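Local coordinates for protein N-formylglutamate amidohydrolase (Ralstonia eutropha, PDB 2Q7S) that binds a zinc ion and probably hydrolyses amide bonds of N-formylglutamate-like substrates, at residues 27-32 and 168-173; 12-17 and 71-76. All coordinates share one frame; numbering follows the deposited sequence.

Contact 1: 27-32 and 168-173. With ZN (zinc ion), chain C.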
ATOM      1  N   VAL A  27      -4.982  -0.598 -12.086  1.00 11.02           N
ATOM      2  CA  VAL A  27      -5.728  -0.710 -10.821  1.00 13.66           C
ATOM      3  C   VAL A  27      -4.725  -0.373  -9.719  1.00 14.48           C
ATOM      4  O   VAL A  27      -3.641  -0.964  -9.675  1.00 12.81           O
ATOM      5  CB  VAL A  27      -6.269  -2.134 -10.619  1.00 15.08           C
ATOM      6  CG1 VAL A  27      -6.952  -2.305  -9.237  1.00 13.85           C
ATOM      7  CG2 VAL A  27      -7.196  -2.494 -11.749  1.00 18.45           C
ATOM      8  N   CYS A  28      -5.087   0.575  -8.846  1.00 12.03           N
ATOM      9  CA  CYS A  28      -4.163   1.103  -7.843  1.00 12.57           C
ATOM     10  C   CYS A  28      -4.779   0.989  -6.462  1.00 16.30           C
ATOM     11  O   CYS A  28      -5.945   1.329  -6.289  1.00 18.15           O
ATOM     12  CB  CYS A  28      -3.783   2.540  -8.174  1.00 12.86           C
ATOM     13  SG  CYS A  28      -2.964   2.717  -9.731  1.00 17.28           S
ATOM     14  N   ASP A  29      -4.048   0.434  -5.479  1.00 16.23           N
ATOM     15  CA  ASP A  29      -4.579   0.475  -4.135  1.00 14.30           C
ATOM     16  C   ASP A  29      -3.653   1.158  -3.107  1.00  9.54           C
ATOM     17  O   ASP A  29      -2.471   1.060  -3.211  1.00 13.56           O
ATOM     18  CB  ASP A  29      -5.088  -0.858  -3.677  1.00 13.05           C
ATOM     19  CG  ASP A  29      -4.032  -1.765  -3.226  1.00 14.71           C
ATOM     20  OD1 ASP A  29      -3.120  -2.019  -4.020  1.00 17.65           O
ATOM     21  OD2 ASP A  29      -4.156  -2.281  -2.080  1.00 11.30           O
ATOM     22  N   SER A  30      -4.284   1.877  -2.176  1.00 14.37           N
ATOM     23  CA  SER A  30      -3.624   2.551  -1.053  1.00 12.04           C
ATOM     24  C   SER A  30      -4.184   1.833   0.213  1.00 11.63           C
ATOM     25  O   SER A  30      -5.201   2.264   0.829  1.00 10.66           O
ATOM     26  CB  SER A  30      -3.917   4.061  -1.085  1.00 11.54           C
ATOM     27  OG  SER A  30      -3.412   4.816   0.014  1.00 14.00           O
ATOM     28  N   PRO A  31      -3.486   0.780   0.662  1.00  9.91           N
ATOM     29  CA  PRO A  31      -3.980   0.002   1.831  1.00  9.86           C
ATOM     30  C   PRO A  31      -3.769   0.641   3.214  1.00 12.86           C
ATOM     31  O   PRO A  31      -4.332   0.182   4.198  1.00 15.01           O
ATOM     32  CB  PRO A  31      -3.178  -1.298   1.741  1.00  9.21           C
ATOM     33  CG  PRO A  31      -1.929  -0.901   1.042  1.00  5.11           C
ATOM     34  CD  PRO A  31      -2.258   0.199   0.084  1.00 11.26           C
ATOM     35  N   HIS A  32      -2.890   1.632   3.283  1.00 13.20           N
ATOM     36  CA  HIS A  32      -2.380   2.147   4.517  1.00 12.42           C
ATOM     37  C   HIS A  32      -2.758   3.551   4.870  1.00 12.17           C
ATOM     38  O   HIS A  32      -2.318   4.034   5.892  1.00 13.38           O
ATOM     39  CB  HIS A  32      -0.880   1.996   4.480  1.00 14.97           C
ATOM     40  CG  HIS A  32      -0.448   0.577   4.537  1.00 15.87           C
ATOM     41  ND1 HIS A  32       0.815   0.170   4.201  1.00 15.47           N
ATOM     42  CD2 HIS A  32      -1.127  -0.544   4.892  1.00 10.75           C
ATOM     43  CE1 HIS A  32       0.906  -1.141   4.353  1.00 19.00           C
ATOM     44  NE2 HIS A  32      -0.255  -1.599   4.785  1.00 12.82           N
ATOM     45  N   HIS A 168      -1.091  -3.420 -11.800  1.00 15.25           N
ATOM     46  CA  HIS A 168      -1.478  -3.090 -10.454  1.00 14.53           C
ATOM     47  C   HIS A 168      -0.358  -2.269  -9.772  1.00 14.60           C
ATOM     48  O   HIS A 168       0.778  -2.685  -9.807  1.00 16.97           O
ATOM     49  CB  HIS A 168      -1.705  -4.375  -9.699  1.00 16.14           C
ATOM     50  CG  HIS A 168      -1.828  -4.184  -8.231  1.00 13.66           C
ATOM     51  ND1 HIS A 168      -1.098  -4.908  -7.323  1.00 15.98           N
ATOM     52  CD2 HIS A 168      -2.594  -3.336  -7.513  1.00 16.11           C
ATOM     53  CE1 HIS A 168      -1.434  -4.538  -6.098  1.00 21.28           C
ATOM     54  NE2 HIS A 168      -2.351  -3.591  -6.192  1.00 10.19           N
ATOM     55  N   LEU A 169      -0.698  -1.114  -9.186  1.00 15.37           N
ATOM     56  CA  LEU A 169       0.222  -0.310  -8.337  1.00 16.27           C
ATOM     57  C   LEU A 169      -0.272  -0.380  -6.884  1.00 17.98           C
ATOM     58  O   LEU A 169      -1.407  -0.078  -6.588  1.00 18.69           O
ATOM     59  CB  LEU A 169       0.351   1.124  -8.806  1.00 17.40           C
ATOM     60  CG  LEU A 169       0.699   1.422 -10.281  1.00 19.54           C
ATOM     61  CD1 LEU A 169       0.841   2.941 -10.561  1.00 17.58           C
ATOM     62  CD2 LEU A 169       1.956   0.656 -10.714  1.00 16.15           C
ATOM     63  N   ASN A 170       0.600  -0.835  -6.008  1.00 16.75           N
ATOM     64  CA  ASN A 170       0.396  -0.892  -4.569  1.00 16.37           C
ATOM     65  C   ASN A 170       1.138   0.319  -3.940  1.00 15.73           C
ATOM     66  O   ASN A 170       2.359   0.430  -4.041  1.00 18.04           O
ATOM     67  CB  ASN A 170       0.949  -2.268  -4.093  1.00 16.83           C
ATOM     68  CG  ASN A 170       0.631  -2.577  -2.660  1.00 20.59           C
ATOM     69  OD1 ASN A 170       1.539  -2.654  -1.826  1.00 23.52           O
ATOM     70  ND2 ASN A 170      -0.628  -2.780  -2.356  1.00 16.10           N
ATOM     71  N   LEU A 171       0.404   1.245  -3.319  1.00 17.21           N
ATOM     72  CA  LEU A 171       0.885   2.569  -3.075  1.00 18.39           C
ATOM     73  C   LEU A 171       1.134   2.807  -1.600  1.00 17.61           C
ATOM     74  O   LEU A 171       0.251   2.541  -0.787  1.00 15.05           O
ATOM     75  CB  LEU A 171      -0.176   3.600  -3.598  1.00 17.53           C
ATOM     76  CG  LEU A 171      -0.581   3.456  -5.071  1.00 15.80           C
ATOM     77  CD1 LEU A 171      -1.709   4.441  -5.472  1.00 18.13           C
ATOM     78  CD2 LEU A 171       0.603   3.604  -5.991  1.00 19.53           C
ATOM     79  N   HIS A 172       2.303   3.386  -1.269  1.00 17.84           N
ATOM     80  CA  HIS A 172       2.733   3.578   0.114  1.00 14.38           C
ATOM     81  C   HIS A 172       3.510   4.849   0.300  1.00 14.66           C
ATOM     82  O   HIS A 172       3.907   5.523  -0.655  1.00 14.45           O
ATOM     83  CB  HIS A 172       3.647   2.400   0.570  1.00 14.40           C
ATOM     84  CG  HIS A 172       2.961   1.104   0.522  1.00 19.51           C
ATOM     85  ND1 HIS A 172       2.366   0.538   1.631  1.00 19.43           N
ATOM     86  CD2 HIS A 172       2.664   0.311  -0.525  1.00 17.17           C
ATOM     87  CE1 HIS A 172       1.762  -0.571   1.260  1.00 24.97           C
ATOM     88  NE2 HIS A 172       1.925  -0.729  -0.037  1.00 18.84           N
ATOM     89  N   SER A 173       3.671   5.191   1.559  1.00 16.57           N
ATOM     90  CA  SER A 173       4.734   6.099   1.986  1.00 14.96           C
ATOM     91  C   SER A 173       5.512   5.500   3.159  1.00 16.84           C
ATOM     92  O   SER A 173       5.015   4.687   3.917  1.00 21.46           O
ATOM     93  CB  SER A 173       4.145   7.463   2.361  1.00 15.52           C
ATOM     94  OG  SER A 173       3.419   7.375   3.554  1.00 12.32           O
TER
HETATM   95 ZN    ZN C 400       2.461   1.280   3.467  1.00 27.23          ZN
HETATM   96  O   HOH W   1      -1.372   3.311   1.349  1.00 18.38           O

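Contact 2: 12-17 and 71-76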
ATOM      1  N   ALA A  12     -18.187   2.852   5.723  1.00 29.30           N
ATOM      2  CA  ALA A  12     -17.664   2.055   4.585  1.00 27.96           C
ATOM      3  C   ALA A  12     -16.148   1.749   4.739  1.00 22.85           C
ATOM      4  O   ALA A  12     -15.370   2.630   5.085  1.00 20.36           O
ATOM      5  CB  ALA A  12     -17.915   2.776   3.303  1.00 29.28           C
ATOM      6  N   PRO A  13     -15.744   0.483   4.583  1.00 20.25           N
ATOM      7  CA  PRO A  13     -14.318   0.152   4.838  1.00 20.86           C
ATOM      8  C   PRO A  13     -13.293   0.605   3.781  1.00 18.43           C
ATOM      9  O   PRO A  13     -12.080   0.454   3.978  1.00 16.77           O
ATOM     10  CB  PRO A  13     -14.321  -1.379   4.997  1.00 19.25           C
ATOM     11  CG  PRO A  13     -15.545  -1.865   4.269  1.00 19.04           C
ATOM     12  CD  PRO A  13     -16.568  -0.704   4.277  1.00 20.30           C
ATOM     13  N   PHE A  14     -13.780   1.119   2.651  1.00 16.29           N
ATOM     14  CA  PHE A  14     -12.929   1.588   1.611  1.00 14.43           C
ATOM     15  C   PHE A  14     -13.664   2.617   0.745  1.00 13.51           C
ATOM     16  O   PHE A  14     -14.886   2.681   0.724  1.00 14.30           O
ATOM     17  CB  PHE A  14     -12.400   0.428   0.765  1.00 12.43           C
ATOM     18  CG  PHE A  14     -13.474  -0.370   0.044  1.00 13.98           C
ATOM     19  CD1 PHE A  14     -13.940   0.026  -1.192  1.00 16.01           C
ATOM     20  CD2 PHE A  14     -14.017  -1.482   0.601  1.00 14.39           C
ATOM     21  CE1 PHE A  14     -14.942  -0.688  -1.871  1.00 17.96           C
ATOM     22  CE2 PHE A  14     -15.008  -2.210  -0.058  1.00 13.16           C
ATOM     23  CZ  PHE A  14     -15.463  -1.816  -1.302  1.00 16.68           C
ATOM     24  N   THR A  15     -12.866   3.450   0.100  1.00 15.76           N
ATOM     25  CA  THR A  15     -13.288   4.240  -1.031  1.00 16.93           C
ATOM     26  C   THR A  15     -12.786   3.580  -2.325  1.00 17.52           C
ATOM     27  O   THR A  15     -11.745   2.889  -2.352  1.00 16.84           O
ATOM     28  CB  THR A  15     -12.736   5.676  -0.924  1.00 18.04           C
ATOM     29  OG1 THR A  15     -11.323   5.620  -0.759  1.00 19.53           O
ATOM     30  CG2 THR A  15     -13.316   6.382   0.262  1.00 20.55           C
ATOM     31  N   LEU A  16     -13.566   3.751  -3.388  1.00 17.61           N
ATOM     32  CA  LEU A  16     -13.260   3.168  -4.709  1.00 14.59           C
ATOM     33  C   LEU A  16     -13.578   4.223  -5.756  1.00 13.33           C
ATOM     34  O   LEU A  16     -14.736   4.522  -5.986  1.00 15.03           O
ATOM     35  CB  LEU A  16     -14.089   1.939  -4.966  1.00 14.18           C
ATOM     36  CG  LEU A  16     -13.862   1.175  -6.264  1.00 17.23           C
ATOM     37  CD1 LEU A  16     -12.410   0.536  -6.372  1.00 15.65           C
ATOM     38  CD2 LEU A  16     -14.963   0.161  -6.333  1.00 15.74           C
ATOM     39  N   ALA A  17     -12.524   4.836  -6.280  1.00 13.96           N
ATOM     40  CA  ALA A  17     -12.618   5.897  -7.310  1.00 13.57           C
ATOM     41  C   ALA A  17     -12.490   5.257  -8.684  1.00 14.05           C
ATOM     42  O   ALA A  17     -11.413   4.717  -9.061  1.00 11.95           O
ATOM     43  CB  ALA A  17     -11.527   7.015  -7.084  1.00 11.83           C
ATOM     44  N   THR A  71      -8.317   2.738 -11.755  1.00 14.22           N
ATOM     45  CA  THR A  71      -9.164   2.561 -10.586  1.00 14.92           C
ATOM     46  C   THR A  71      -8.295   2.716  -9.362  1.00 12.96           C
ATOM     47  O   THR A  71      -7.218   2.151  -9.279  1.00 13.09           O
ATOM     48  CB  THR A  71      -9.872   1.183 -10.566  1.00 14.97           C
ATOM     49  OG1 THR A  71     -10.774   1.111 -11.668  1.00 16.02           O
ATOM     50  CG2 THR A  71     -10.686   1.015  -9.296  1.00 13.05           C
ATOM     51  N   LEU A  72      -8.764   3.525  -8.432  1.00 13.39           N
ATOM     52  CA  LEU A  72      -8.085   3.725  -7.175  1.00 13.69           C
ATOM     53  C   LEU A  72      -8.938   3.273  -6.000  1.00 14.25           C
ATOM     54  O   LEU A  72      -9.977   3.855  -5.672  1.00  9.08           O
ATOM     55  CB  LEU A  72      -7.611   5.167  -7.053  1.00 11.72           C
ATOM     56  CG  LEU A  72      -6.865   5.496  -5.747  1.00 15.10           C
ATOM     57  CD1 LEU A  72      -5.588   4.720  -5.510  1.00 12.10           C
ATOM     58  CD2 LEU A  72      -6.568   6.991  -5.780  1.00 14.77           C
ATOM     59  N   LEU A  73      -8.447   2.215  -5.368  1.00 11.74           N
ATOM     60  CA  LEU A  73      -8.972   1.720  -4.112  1.00 13.79           C
ATOM     61  C   LEU A  73      -8.167   2.187  -2.859  1.00 13.35           C
ATOM     62  O   LEU A  73      -6.957   2.109  -2.805  1.00 13.79           O
ATOM     63  CB  LEU A  73      -9.016   0.203  -4.157  1.00 11.54           C
ATOM     64  CG  LEU A  73      -9.377  -0.572  -2.848  1.00 16.31           C
ATOM     65  CD1 LEU A  73     -10.874  -0.400  -2.414  1.00 13.08           C
ATOM     66  CD2 LEU A  73      -9.076  -2.037  -3.020  1.00 12.29           C
ATOM     67  N   ALA A  74      -8.880   2.652  -1.833  1.00 15.11           N
ATOM     68  CA  ALA A  74      -8.203   3.049  -0.615  1.00 16.75           C
ATOM     69  C   ALA A  74      -8.941   2.633   0.662  1.00 15.47           C
ATOM     70  O   ALA A  74     -10.163   2.810   0.764  1.00 18.49           O
ATOM     71  CB  ALA A  74      -7.948   4.546  -0.653  1.00 14.89           C
ATOM     72  N   ALA A  75      -8.186   2.109   1.636  1.00 15.41           N
ATOM     73  CA  ALA A  75      -8.718   1.751   2.969  1.00 16.66           C
ATOM     74  C   ALA A  75      -9.113   2.959   3.830  1.00 13.53           C
ATOM     75  O   ALA A  75      -8.412   3.972   3.852  1.00 15.01           O
ATOM     76  CB  ALA A  75      -7.720   0.895   3.745  1.00 13.53           C
ATOM     77  N   THR A  76     -10.227   2.870   4.542  1.00 14.85           N
ATOM     78  CA  THR A  76     -10.636   3.965   5.432  1.00 16.46           C
ATOM     79  C   THR A  76     -10.272   3.623   6.895  1.00 17.03           C
ATOM     80  O   THR A  76     -10.157   4.499   7.747  1.00 18.93           O
ATOM     81  CB  THR A  76     -12.157   4.303   5.335  1.00 17.63           C
ATOM     82  OG1 THR A  76     -12.898   3.124   5.543  1.00 17.36           O
ATOM     83  CG2 THR A  76     -12.570   4.886   3.971  1.00 12.80           C
TER
HETATM   84  O   HOH W   2     -10.360   5.797  -3.423  1.00 22.60           O

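Contact 1: 27-32 and 168-173
Asp-29 and His-168 meet on one face of two adjacent parallel strands, where His-168 NE2 donates to Asp-29 OD1 at 2.8 Å with an N-H...O angle of 162°. Asn-170 ND2 reaches the same oxygen from the opposite face of the carboxylate at 3.1 Å, coming in on its syn side while the imidazole takes the anti side. Tyr-148 bonds Asp-29 OD2, and Ser-246 holds His-168 ND1. Between the strands the backbones are tightly knit, Leu-169 N and Leu-171 N bonding to Val-27 O and Asp-29 O, and Asp-29 N to Leu-169 O. On the other face Cys-28 SG rests against Leu-169 CB at 3.8 Å. At the C-terminal end of this parallel pair of the mixed sheet, His-32 ND1 (2.1 Å) and His-172 ND1 (2.0 Å) bind the zinc ion, completed by Asp-55; Asp-83 takes His-32 NE2. His-172 NE2 donates to Asn-170 OD1 at 2.7 Å, from above the amide plane, and with the metal at ND1 this fixes the ring's rotation. Past Asp-29 O direct strand bonding stops: a water, looser but still buried, accepts from His-32 N, donates to Leu-171 O and meets Ser-30 OG, itself bonded to Ser-33.

Contact 2: 12-17 and 71-76
Phe-14 to Ala-17 run antiparallel to Leu-72 to Ala-75, the short strand axes 4.7 Å apart at closest and 169° between their directions, with Thr-15/Ala-74 and Ala-17/Leu-72 as hydrogen-bonded pairs and Phe-14/Ala-75 and Leu-16/Leu-73 as non-hydrogen-bonded ones. Each hydrogen-bonded pair exchanges two N-H...O bonds. Where the strands end, Thr-76 continues the pairing by other means: its OG1 donates to Ala-12 O at 2.6 Å, in the carbonyl plane and on a lone pair, and its N bonds to Pro-13 O from well above that carbonyl's plane. The hydroxyl is placed there because OG1 sits between the backbone N and the carbonyl carbon (chi1 54°).

On the face carrying Phe-14, Leu-16 and Leu-73, methyl groups do the touching. Leu-73 CD1 comes obliquely to the Phe-14 ring, 3.3 Å from Phe-14 CD1, and lies also against Thr-15 O. Leu-16 CD1 sits between Leu-73 CB, at 4.1 Å, and Thr-71 CG2, which it approaches to 3.4 Å, tighter than usual for two carbons. Helix 134-163 packs on this face, with Ala-151 against Phe-14 and both Tyr-148 and Leu-152 against Leu-73. The other face is mixed. Ala-17 CB and Leu-72 CB are 4.3 Å apart, Thr-15 OG1 stands 3.5 Å from Ala-74 CB, and a water bonded to OG1 donates to Leu-72 O.

Strand 14-17 is one of the two outermost strands of a seven-stranded mixed sheet, and strand 71-75 is its neighbour. The chemistry implies an edge strand held mainly by backbone bonds, with a threonine extending the polar grip past its beginning, Phe-14 and Leu-73 turned to the helix, and water sharing in the bonding on the other face.

Contact 1 lies in the core, every touching residue buried, whereas contact 2 mixes buried residues of 71-76 with more exposed ones of 12-17. Both belong to one mixed sheet, and strands 26-30 and 71-75 are neighbours in it, so 71-76 lies between 12-17 and 27-32; Ser-30 N to Leu-73 O, 2.8 Å, is a probable hydrogen bond between the two contacts. Helix 134-163 touches side chains of both. Their chemistry follows their place: in the parallel central pair two histidines bind the zinc ion, an amide stands behind one of them and a separate carboxylate-histidine bond joins the strands, while the antiparallel outer pair relies on backbone bonds, hydroxyls and apolar side chains, away from the metal.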